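Local coordinates for protein bradavidin 2 (Bradyrhizobium japonicum, PDB 4GGZ) that binds biotin at one end of an eight-stranded antiparallel beta-barrel of the avidin family, at residues A[20-25]-A[36-41]; A[74-79]-A[91-96]; A[84-89]-A[108-113]. All coordinates share one frame; numbering follows the deposited sequence.

Interaction 1: A[20-25]-A[36-41]. With BTN (biotin), chain E.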
loop_
_atom_site.group_PDB
_atom_site.type_symbol
_atom_site.label_atom_id
_atom_site.label_comp_id
_atom_site.label_asym_id
_atom_site.label_seq_id
_atom_site.Cartn_x
_atom_site.Cartn_y
_atom_site.Cartn_z
ATOM N N ARG A 20 3.715 -3.494 10.445
ATOM C CA ARG A 20 3.052 -2.486 11.283
ATOM C C ARG A 20 1.627 -2.932 11.643
ATOM O O ARG A 20 0.959 -2.309 12.482
ATOM C CB ARG A 20 2.999 -1.161 10.510
ATOM C CG ARG A 20 4.323 -0.732 9.937
ATOM C CD ARG A 20 4.190 0.552 9.175
ATOM N NE ARG A 20 5.434 0.836 8.471
ATOM C CZ ARG A 20 6.234 1.836 8.785
ATOM N NH1 ARG A 20 5.917 2.631 9.792
ATOM N NH2 ARG A 20 7.357 2.036 8.095
ATOM N N GLY A 21 1.166 -3.999 10.979
ATOM C CA GLY A 21 -0.134 -4.580 11.203
ATOM C C GLY A 21 -1.128 -4.256 10.090
ATOM O O GLY A 21 -2.316 -4.614 10.185
ATOM N N SER A 22 -0.682 -3.486 9.114
ATOM C CA SER A 22 -1.623 -3.021 8.056
ATOM C C SER A 22 -1.954 -4.153 7.099
ATOM O O SER A 22 -1.144 -5.065 6.956
ATOM C CB SER A 22 -1.040 -1.832 7.307
ATOM O OG SER A 22 -0.965 -0.662 8.161
ATOM N N GLU A 23 -3.088 -4.058 6.361
ATOM C CA GLU A 23 -3.618 -5.216 5.615
ATOM C C GLU A 23 -3.748 -4.798 4.162
ATOM O O GLU A 23 -4.241 -3.709 3.916
ATOM C CB GLU A 23 -5.058 -5.568 6.061
ATOM C CG GLU A 23 -5.387 -5.625 7.558
ATOM C CD GLU A 23 -6.900 -5.747 7.823
ATOM O OE1 GLU A 23 -7.480 -4.902 8.563
ATOM O OE2 GLU A 23 -7.540 -6.682 7.276
ATOM N N LEU A 24 -3.299 -5.648 3.233
ATOM C CA LEU A 24 -3.438 -5.369 1.814
ATOM C C LEU A 24 -4.109 -6.567 1.163
ATOM O O LEU A 24 -3.571 -7.676 1.190
ATOM C CB LEU A 24 -2.040 -5.135 1.220
ATOM C CG LEU A 24 -1.987 -5.021 -0.305
ATOM C CD1 LEU A 24 -2.684 -3.769 -0.771
ATOM C CD2 LEU A 24 -0.536 -5.039 -0.822
ATOM N N LEU A 25 -5.265 -6.339 0.552
ATOM C CA LEU A 25 -6.004 -7.402 -0.081
ATOM C C LEU A 25 -5.839 -7.142 -1.548
ATOM O O LEU A 25 -6.167 -6.043 -1.986
ATOM C CB LEU A 25 -7.488 -7.260 0.293
ATOM C CG LEU A 25 -8.583 -8.315 0.049
ATOM C CD1 LEU A 25 -9.729 -7.856 -0.805
ATOM C CD2 LEU A 25 -8.131 -9.736 -0.300
ATOM N N GLY A 36 -7.190 -3.648 -5.556
ATOM C CA GLY A 36 -7.409 -4.217 -4.208
ATOM C C GLY A 36 -7.868 -3.220 -3.174
ATOM O O GLY A 36 -8.442 -2.174 -3.502
ATOM N N THR A 37 -7.562 -3.534 -1.901
ATOM C CA THR A 37 -8.014 -2.719 -0.813
ATOM C C THR A 37 -6.915 -2.715 0.266
ATOM O O THR A 37 -6.291 -3.747 0.504
ATOM C CB THR A 37 -9.392 -3.261 -0.306
ATOM O OG1 THR A 37 -10.354 -3.189 -1.381
ATOM C CG2 THR A 37 -9.910 -2.457 0.868
ATOM N N PHE A 38 -6.671 -1.548 0.849
ATOM C CA PHE A 38 -5.636 -1.434 1.899
ATOM C C PHE A 38 -6.312 -0.868 3.128
ATOM O O PHE A 38 -7.105 0.058 3.021
ATOM C CB PHE A 38 -4.526 -0.482 1.446
ATOM C CG PHE A 38 -3.451 -0.250 2.492
ATOM C CD1 PHE A 38 -2.370 -1.110 2.577
ATOM C CD2 PHE A 38 -3.529 0.843 3.352
ATOM C CE1 PHE A 38 -1.356 -0.896 3.549
ATOM C CE2 PHE A 38 -2.522 1.047 4.342
ATOM C CZ PHE A 38 -1.441 0.169 4.386
ATOM N N THR A 39 -5.966 -1.397 4.321
ATOM C CA THR A 39 -6.389 -0.712 5.538
ATOM C C THR A 39 -5.257 -0.541 6.525
ATOM O O THR A 39 -4.550 -1.494 6.841
ATOM C CB THR A 39 -7.768 -1.178 6.171
ATOM O OG1 THR A 39 -7.717 -1.349 7.609
ATOM C CG2 THR A 39 -8.413 -2.327 5.434
ATOM N N ASN A 40 -5.055 0.700 6.908
ATOM C CA ASN A 40 -3.936 1.036 7.821
ATOM C C ASN A 40 -4.214 0.553 9.216
ATOM O O ASN A 40 -5.327 0.731 9.726
ATOM C CB ASN A 40 -3.727 2.562 7.828
ATOM C CG ASN A 40 -2.587 2.981 8.733
ATOM O OD1 ASN A 40 -1.530 2.356 8.721
ATOM N ND2 ASN A 40 -2.797 4.029 9.512
ATOM N N HIS A 41 -3.178 0.041 9.884
ATOM C CA HIS A 41 -3.237 -0.221 11.311
ATOM C C HIS A 41 -1.935 0.222 11.939
ATOM O O HIS A 41 -1.641 -0.165 13.085
ATOM C CB HIS A 41 -3.477 -1.724 11.559
ATOM C CG HIS A 41 -4.847 -2.176 11.175
ATOM N ND1 HIS A 41 -5.986 -1.693 11.786
ATOM C CD2 HIS A 41 -5.266 -3.051 10.230
ATOM C CE1 HIS A 41 -7.051 -2.251 11.230
ATOM N NE2 HIS A 41 -6.642 -3.080 10.286
HETATM C C11 BTN E . -2.135 9.242 6.962
HETATM O O11 BTN E . -1.616 9.122 8.123
HETATM O O12 BTN E . -2.020 10.338 6.343
HETATM C C10 BTN E . -2.910 8.121 6.302
HETATM C C9 BTN E . -2.430 6.714 6.689
HETATM C C8 BTN E . -0.995 6.490 6.196
HETATM C C7 BTN E . -0.482 5.080 6.570
HETATM C C2 BTN E . 0.958 4.874 6.065
HETATM S S1 BTN E . 1.040 4.298 4.476
HETATM C C6 BTN E . 2.805 3.952 4.726
HETATM C C5 BTN E . 2.916 3.350 6.127
HETATM N N1 BTN E . 2.698 1.919 6.100
HETATM C C3 BTN E . 1.577 1.609 6.755
HETATM O O3 BTN E . 1.153 0.321 6.896
HETATM N N2 BTN E . 0.950 2.660 7.230
HETATM C C4 BTN E . 1.732 3.856 6.910
#
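Glu23 and His41 meet with their flat groups nearly in one plane. Carboxylate and imidazole are only 14° apart. His41 NE2 donates to Glu23 OE1 at 2.6 Å, and the oxygen lies almost exactly in the ring plane. OE1 uses its anti lone pair, the one turned away from OE2. The other oxygen, OE2, is hydrogen-bonded to Tyr15 OH on the neighbouring strand, so both carboxylate oxygens are held. The methylene CG of Glu23 also lies at the ring edge, beside CD2.

Ser22 faces the ligand. Its OG is anti to the carbonyl carbon (chi1 -68°), which brings it between His41 N and the biotin ureido oxygen. His41 N donates to Ser22 OG at 2.9 Å, nearly straight at 169°. OG in turn donates a hydrogen bond to BTN O3 at 2.7 Å. Asn40 takes one of the ureido nitrogens: BTN N2 donates to Asn40 OD1 at 2.9 Å. That same OD1 also accepts from Ala42 N, and ND2 is hydrogen-bonded to Ala46 O, which fixes the rotation of the amide.

Phe38 reaches toward the biotin end of the hairpin, and its CZ touches Ser22 CB at 3.6 Å. BTN O3 lies at the ring edge. Further along, Leu24 CB approaches Phe38 CD1 at 4.3 Å. Arg20 passes biotin with its CD near N1, and its guanidinium goes on to Asp109.

The backbones pair in antiparallel fashion. Glu23 with Thr39 and Leu25 with Thr37 are hydrogen-bonded pairs, and Leu24 with Phe38 is a non-hydrogen-bonded pair between them. This is a beta hairpin of the avidin barrel, whose end carries part of the polar site that grips the biotin ureido group.

Interaction 2: A[74-79]-A[91-96]. With BTN (biotin), chain E.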
loop_
_atom_site.group_PDB
_atom_site.type_symbol
_atom_site.label_atom_id
_atom_site.label_comp_id
_atom_site.label_asym_id
_atom_site.label_seq_id
_atom_site.Cartn_x
_atom_site.Cartn_y
_atom_site.Cartn_z
ATOM N N SER A 74 -4.259 12.640 2.210
ATOM C CA SER A 74 -2.940 12.089 1.908
ATOM C C SER A 74 -3.059 10.898 0.960
ATOM O O SER A 74 -4.159 10.354 0.783
ATOM C CB SER A 74 -2.246 11.699 3.217
ATOM O OG SER A 74 -2.859 10.567 3.816
ATOM N N PHE A 75 -1.955 10.545 0.308
ATOM C CA PHE A 75 -1.847 9.271 -0.391
ATOM C C PHE A 75 -0.448 8.691 -0.240
ATOM O O PHE A 75 0.507 9.432 -0.012
ATOM C CB PHE A 75 -2.251 9.398 -1.881
ATOM C CG PHE A 75 -1.277 10.201 -2.735
ATOM C CD1 PHE A 75 -0.267 9.557 -3.434
ATOM C CD2 PHE A 75 -1.383 11.601 -2.843
ATOM C CE1 PHE A 75 0.623 10.271 -4.227
ATOM C CE2 PHE A 75 -0.486 12.307 -3.637
ATOM C CZ PHE A 75 0.505 11.635 -4.313
ATOM N N THR A 76 -0.326 7.373 -0.383
ATOM C CA THR A 76 0.981 6.727 -0.312
ATOM C C THR A 76 1.262 5.913 -1.565
ATOM O O THR A 76 0.354 5.288 -2.077
ATOM C CB THR A 76 1.016 5.832 0.933
ATOM O OG1 THR A 76 0.828 6.666 2.076
ATOM C CG2 THR A 76 2.355 5.076 1.053
ATOM N N ARG A 77 2.498 5.966 -2.065
ATOM C CA ARG A 77 2.936 5.108 -3.167
ATOM C C ARG A 77 3.986 4.134 -2.649
ATOM O O ARG A 77 5.038 4.587 -2.164
ATOM C CB ARG A 77 3.534 5.982 -4.278
ATOM C CG ARG A 77 3.758 5.221 -5.579
ATOM C CD ARG A 77 4.090 6.168 -6.714
ATOM N NE ARG A 77 4.078 5.479 -8.004
ATOM C CZ ARG A 77 5.135 4.874 -8.530
ATOM N NH1 ARG A 77 6.286 4.846 -7.869
ATOM N NH2 ARG A 77 5.042 4.289 -9.719
ATOM N N TRP A 78 3.704 2.821 -2.717
ATOM C CA TRP A 78 4.705 1.776 -2.443
ATOM C C TRP A 78 5.370 1.274 -3.719
ATOM O O TRP A 78 4.717 1.158 -4.755
ATOM C CB TRP A 78 4.096 0.528 -1.781
ATOM C CG TRP A 78 3.617 0.694 -0.364
ATOM C CD1 TRP A 78 4.305 0.292 0.810
ATOM C CD2 TRP A 78 2.379 1.260 0.071
ATOM N NE1 TRP A 78 3.510 0.570 1.915
ATOM C CE2 TRP A 78 2.347 1.174 1.495
ATOM C CE3 TRP A 78 1.260 1.810 -0.610
ATOM C CZ2 TRP A 78 1.244 1.625 2.269
ATOM C CZ3 TRP A 78 0.148 2.320 0.191
ATOM C CH2 TRP A 78 0.161 2.191 1.603
ATOM N N VAL A 79 6.668 1.018 -3.638
ATOM C CA VAL A 79 7.421 0.419 -4.734
ATOM C C VAL A 79 8.212 -0.757 -4.169
ATOM O O VAL A 79 8.762 -0.646 -3.076
ATOM C CB VAL A 79 8.348 1.470 -5.413
ATOM C CG1 VAL A 79 9.221 2.170 -4.389
ATOM C CG2 VAL A 79 9.183 0.848 -6.512
ATOM N N TRP A 91 8.128 3.264 0.565
ATOM C CA TRP A 91 6.953 4.066 0.297
ATOM C C TRP A 91 7.229 5.541 0.544
ATOM O O TRP A 91 8.108 5.912 1.339
ATOM C CB TRP A 91 5.717 3.602 1.129
ATOM C CG TRP A 91 5.965 3.545 2.660
ATOM C CD1 TRP A 91 6.301 2.435 3.377
ATOM C CD2 TRP A 91 5.936 4.644 3.603
ATOM N NE1 TRP A 91 6.500 2.763 4.714
ATOM C CE2 TRP A 91 6.283 4.109 4.880
ATOM C CE3 TRP A 91 5.683 6.026 3.499
ATOM C CZ2 TRP A 91 6.350 4.896 6.034
ATOM C CZ3 TRP A 91 5.725 6.807 4.646
ATOM C CH2 TRP A 91 6.082 6.235 5.910
ATOM N N THR A 92 6.433 6.354 -0.140
ATOM C CA THR A 92 6.382 7.783 0.120
ATOM C C THR A 92 4.934 8.193 0.360
ATOM O O THR A 92 4.043 7.806 -0.402
ATOM C CB THR A 92 7.103 8.645 -0.970
ATOM O OG1 THR A 92 6.797 10.033 -0.763
ATOM C CG2 THR A 92 6.712 8.246 -2.384
ATOM N N LEU A 93 4.711 8.943 1.437
ATOM C CA LEU A 93 3.370 9.390 1.824
ATOM C C LEU A 93 3.342 10.870 1.522
ATOM O O LEU A 93 4.140 11.619 2.080
ATOM C CB LEU A 93 3.115 9.106 3.322
ATOM C CG LEU A 93 1.911 9.753 4.032
ATOM C CD1 LEU A 93 0.622 9.161 3.601
ATOM C CD2 LEU A 93 1.998 9.629 5.589
ATOM N N PHE A 94 2.481 11.269 0.583
ATOM C CA PHE A 94 2.315 12.663 0.191
ATOM C C PHE A 94 1.102 13.198 0.882
ATOM O O PHE A 94 -0.003 12.654 0.738
ATOM C CB PHE A 94 2.089 12.757 -1.318
ATOM C CG PHE A 94 3.202 12.137 -2.151
ATOM C CD1 PHE A 94 3.232 10.753 -2.383
ATOM C CD2 PHE A 94 4.179 12.927 -2.722
ATOM C CE1 PHE A 94 4.226 10.177 -3.156
ATOM C CE2 PHE A 94 5.188 12.360 -3.498
ATOM C CZ PHE A 94 5.204 10.973 -3.729
ATOM N N TYR A 95 1.263 14.273 1.654
ATOM C CA TYR A 95 0.096 14.793 2.368
ATOM C C TYR A 95 -0.030 16.315 2.219
ATOM O O TYR A 95 0.973 16.993 2.023
ATOM C CB TYR A 95 0.097 14.354 3.833
ATOM C CG TYR A 95 1.236 14.850 4.705
ATOM C CD1 TYR A 95 2.514 14.261 4.645
ATOM C CD2 TYR A 95 1.038 15.912 5.592
ATOM C CE1 TYR A 95 3.570 14.708 5.495
ATOM C CE2 TYR A 95 2.071 16.355 6.446
ATOM C CZ TYR A 95 3.318 15.767 6.387
ATOM O OH TYR A 95 4.331 16.210 7.227
ATOM N N VAL A 96 -1.259 16.814 2.247
ATOM C CA VAL A 96 -1.516 18.249 2.298
ATOM C C VAL A 96 -1.766 18.527 3.772
ATOM O O VAL A 96 -2.732 18.033 4.360
ATOM C CB VAL A 96 -2.747 18.635 1.453
ATOM C CG1 VAL A 96 -3.095 20.119 1.628
ATOM C CG2 VAL A 96 -2.505 18.332 -0.019
HETATM C C11 BTN E . -2.135 9.242 6.962
HETATM O O11 BTN E . -1.616 9.122 8.123
HETATM O O12 BTN E . -2.020 10.338 6.343
HETATM C C10 BTN E . -2.910 8.121 6.302
HETATM C C9 BTN E . -2.430 6.714 6.689
HETATM C C8 BTN E . -0.995 6.490 6.196
HETATM C C7 BTN E . -0.482 5.080 6.570
HETATM C C2 BTN E . 0.958 4.874 6.065
HETATM S S1 BTN E . 1.040 4.298 4.476
HETATM C C6 BTN E . 2.805 3.952 4.726
HETATM C C5 BTN E . 2.916 3.350 6.127
HETATM N N1 BTN E . 2.698 1.919 6.100
HETATM C C3 BTN E . 1.577 1.609 6.755
HETATM O O3 BTN E . 1.153 0.321 6.896
HETATM N N2 BTN E . 0.950 2.660 7.230
HETATM C C4 BTN E . 1.732 3.856 6.910
#
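Segments 74-79 and 91-96 run antiparallel, their axes 4.6 Å apart at closest, with Phe75-Phe94 and Arg77-Thr92 as hydrogen-bonded pairs. They form a beta hairpin of the avidin barrel. Ser74, Thr76, Trp78, Trp91 and Leu93 line the inner, biotin-binding face.

The Trp78 and Trp91 side chains run alongside each other in one direction. Their five-membered rings are inclined obliquely, at 56°. Trp91 CB sits over the face of the Trp78 pyrrole ring, a CH-pi contact of 3.8 Å to its centroid. The Trp91 indole then reaches over biotin. CG lies between the backbone N and the carbonyl carbon (chi1 55°), and BTN C6 sits over the middle of the ring, 3.4 Å above its plane. Trp78 CZ2 comes to 3.5 Å from BTN S1, while its NE1 is hydrogen-bonded to Asp109. With an alanine here instead of Trp91, the thiophane ring of biotin would probably lose this aromatic cover, and a gap would open beside it.

On the other face, the rings of Phe75 and Phe94 are nearly parallel, 13° apart, but offset until little of one ring covers the other. Phe94 CB lies over the face of the Phe75 ring, a CH-pi contact. At the far end of the ligand, Ser74 OG donates to the carboxylate oxygen BTN O12 at 2.7 Å.

Interaction 3: A[84-89]-A[108-113]. With BTN (biotin), chain E.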
loop_
_atom_site.group_PDB
_atom_site.type_symbol
_atom_site.label_atom_id
_atom_site.label_comp_id
_atom_site.label_asym_id
_atom_site.label_seq_id
_atom_site.Cartn_x
_atom_site.Cartn_y
_atom_site.Cartn_z
ATOM N N GLY A 84 8.498 -14.651 -3.469
ATOM C CA GLY A 84 7.635 -15.684 -2.885
ATOM C C GLY A 84 6.518 -15.127 -2.020
ATOM O O GLY A 84 5.573 -14.529 -2.529
ATOM N N SER A 85 6.623 -15.338 -0.714
ATOM C CA SER A 85 5.610 -14.869 0.238
ATOM C C SER A 85 6.023 -13.550 0.905
ATOM O O SER A 85 5.315 -13.044 1.775
ATOM C CB SER A 85 5.333 -15.932 1.305
ATOM O OG SER A 85 6.410 -16.029 2.218
ATOM N N GLN A 86 7.169 -13.007 0.497
ATOM C CA GLN A 86 7.652 -11.716 0.995
ATOM C C GLN A 86 7.553 -10.642 -0.084
ATOM O O GLN A 86 7.913 -10.886 -1.223
ATOM C CB GLN A 86 9.107 -11.811 1.443
ATOM C CG GLN A 86 9.324 -12.715 2.643
ATOM C CD GLN A 86 8.711 -12.150 3.887
ATOM O OE1 GLN A 86 9.224 -11.194 4.458
ATOM N NE2 GLN A 86 7.598 -12.723 4.309
ATOM N N MET A 87 7.102 -9.447 0.297
ATOM C CA MET A 87 7.055 -8.311 -0.615
ATOM C C MET A 87 7.693 -7.103 0.068
ATOM O O MET A 87 7.005 -6.340 0.731
ATOM C CB MET A 87 5.601 -8.020 -1.018
ATOM C CG MET A 87 5.415 -6.716 -1.814
ATOM S SD MET A 87 3.699 -6.160 -1.749
ATOM C CE MET A 87 2.921 -7.466 -2.676
ATOM N N PRO A 88 9.041 -6.954 -0.059
ATOM C CA PRO A 88 9.707 -5.814 0.549
ATOM C C PRO A 88 9.460 -4.578 -0.287
ATOM O O PRO A 88 9.447 -4.649 -1.529
ATOM C CB PRO A 88 11.188 -6.217 0.553
ATOM C CG PRO A 88 11.323 -7.250 -0.476
ATOM C CD PRO A 88 9.982 -7.847 -0.769
ATOM N N THR A 89 9.223 -3.455 0.389
ATOM C CA THR A 89 8.893 -2.214 -0.311
ATOM C C THR A 89 9.429 -0.969 0.350
ATOM O O THR A 89 9.867 -0.977 1.525
ATOM C CB THR A 89 7.358 -1.980 -0.404
ATOM O OG1 THR A 89 6.807 -1.777 0.907
ATOM C CG2 THR A 89 6.632 -3.130 -1.091
ATOM N N GLY A 108 9.905 2.322 4.923
ATOM C CA GLY A 108 9.835 0.999 4.344
ATOM C C GLY A 108 8.668 0.182 4.867
ATOM O O GLY A 108 8.047 0.513 5.900
ATOM N N ASP A 109 8.348 -0.889 4.141
ATOM C CA ASP A 109 7.391 -1.870 4.616
ATOM C C ASP A 109 7.755 -3.218 4.035
ATOM O O ASP A 109 8.172 -3.302 2.903
ATOM C CB ASP A 109 5.991 -1.540 4.126
ATOM C CG ASP A 109 5.181 -0.737 5.115
ATOM O OD1 ASP A 109 5.363 -0.870 6.347
ATOM O OD2 ASP A 109 4.318 0.019 4.638
ATOM N N ILE A 110 7.575 -4.278 4.806
ATOM C CA ILE A 110 7.708 -5.607 4.250
ATOM C C ILE A 110 6.372 -6.269 4.487
ATOM O O ILE A 110 5.934 -6.421 5.648
ATOM C CB ILE A 110 8.811 -6.437 4.959
ATOM C CG1 ILE A 110 10.177 -5.774 4.873
ATOM C CG2 ILE A 110 8.827 -7.876 4.399
ATOM C CD1 ILE A 110 11.223 -6.561 5.728
ATOM N N PHE A 111 5.665 -6.580 3.394
ATOM C CA PHE A 111 4.441 -7.340 3.496
ATOM C C PHE A 111 4.699 -8.842 3.386
ATOM O O PHE A 111 5.531 -9.292 2.589
ATOM C CB PHE A 111 3.482 -6.964 2.350
ATOM C CG PHE A 111 2.992 -5.547 2.424
ATOM C CD1 PHE A 111 3.781 -4.499 1.960
ATOM C CD2 PHE A 111 1.723 -5.249 2.948
ATOM C CE1 PHE A 111 3.326 -3.149 2.012
ATOM C CE2 PHE A 111 1.259 -3.913 2.989
ATOM C CZ PHE A 111 2.065 -2.866 2.554
ATOM N N THR A 112 3.947 -9.606 4.166
ATOM C CA THR A 112 4.029 -11.073 4.171
ATOM C C THR A 112 2.683 -11.658 3.815
ATOM O O THR A 112 1.660 -11.281 4.404
ATOM C CB THR A 112 4.409 -11.617 5.585
ATOM O OG1 THR A 112 5.753 -11.243 5.898
ATOM C CG2 THR A 112 4.281 -13.145 5.612
ATOM N N ARG A 113 2.679 -12.632 2.907
ATOM C CA ARG A 113 1.425 -13.199 2.455
ATOM C C ARG A 113 0.783 -14.027 3.550
ATOM O O ARG A 113 1.459 -14.818 4.237
ATOM C CB ARG A 113 1.567 -14.020 1.181
ATOM C CG ARG A 113 0.269 -14.711 0.901
ATOM C CD ARG A 113 -0.234 -14.524 -0.464
ATOM N NE ARG A 113 0.342 -15.500 -1.337
ATOM C CZ ARG A 113 -0.321 -16.338 -2.137
ATOM N NH1 ARG A 113 -1.651 -16.370 -2.225
ATOM N NH2 ARG A 113 0.396 -17.155 -2.883
HETATM C C11 BTN E . -2.135 9.242 6.962
HETATM O O11 BTN E . -1.616 9.122 8.123
HETATM O O12 BTN E . -2.020 10.338 6.343
HETATM C C10 BTN E . -2.910 8.121 6.302
HETATM C C9 BTN E . -2.430 6.714 6.689
HETATM C C8 BTN E . -0.995 6.490 6.196
HETATM C C7 BTN E . -0.482 5.080 6.570
HETATM C C2 BTN E . 0.958 4.874 6.065
HETATM S S1 BTN E . 1.040 4.298 4.476
HETATM C C6 BTN E . 2.805 3.952 4.726
HETATM C C5 BTN E . 2.916 3.350 6.127
HETATM N N1 BTN E . 2.698 1.919 6.100
HETATM C C3 BTN E . 1.577 1.609 6.755
HETATM O O3 BTN E . 1.153 0.321 6.896
HETATM N N2 BTN E . 0.950 2.660 7.230
HETATM C C4 BTN E . 1.732 3.856 6.910
HETATM O O HOH W 1 2.984 -16.758 -2.580
#
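Asp109 and Thr89 form a hydrogen-bonded antiparallel pair, and Asp109 also holds biotin. BTN N1 donates to Asp109 OD2 at 2.9 Å, nearly straight at 174°. The backbone oxygen of Asp109 takes two bonds from one residue. Thr89 N donates to Asp109 O at 2.7 Å, and Thr89 OG1 donates to Asp109 O at 2.9 Å from above the carbonyl plane. With Thr89 chi1 at 65°, OG1 lies between the backbone N and the carbonyl carbon, where it can reach this oxygen and lie against Asp109 CB.

The next shell holds the carboxylate in place: OD1 is held by a salt bridge from Arg20 and OD2 by Trp78. Thr89 OG1 lies at the edge of the Phe111 ring, which in turn meets Trp78 edge-to-face. Met87 SD approaches the Phe111 ring at a slant in a Met-aromatic contact, 4.1 Å from Phe111 CD1. Both side chains point into the barrel.

Farther out, the opposite face of the sheet carries a polar pair. A turn at chi2 (-68°) brings the Gln86 amide alongside Thr112. Gln86 NE2 donates to Thr112 OG1 at 2.8 Å. Gln86 OE1 rests against Ile110 CG2.

Two donors on OD2 and a guanidinium on OD1 would be expected to favour the charged carboxylate, and a charged Asp109 would probably polarise the ureido N-H of biotin.

All three interactions are antiparallel hairpin pairings in one closed barrel of eight strands. Interaction 1 comes first along the chain and joins strands 23-28 and 33-39. Interactions 2 and 3 alternate in sequence and share strand 86-96, which lies between 74-80 and 102-113 in the sheet; interaction 2 uses its later half and interaction 3 its start. The centres of interactions 1 and 2 lie about 14 Å apart, on opposite sides of the chain's centre. Those of interactions 1 and 3 are about 12 Å apart. Those of interactions 2 and 3 are about 17 Å apart. All three touch the same biotin, so its pocket is assembled from strands far apart in sequence.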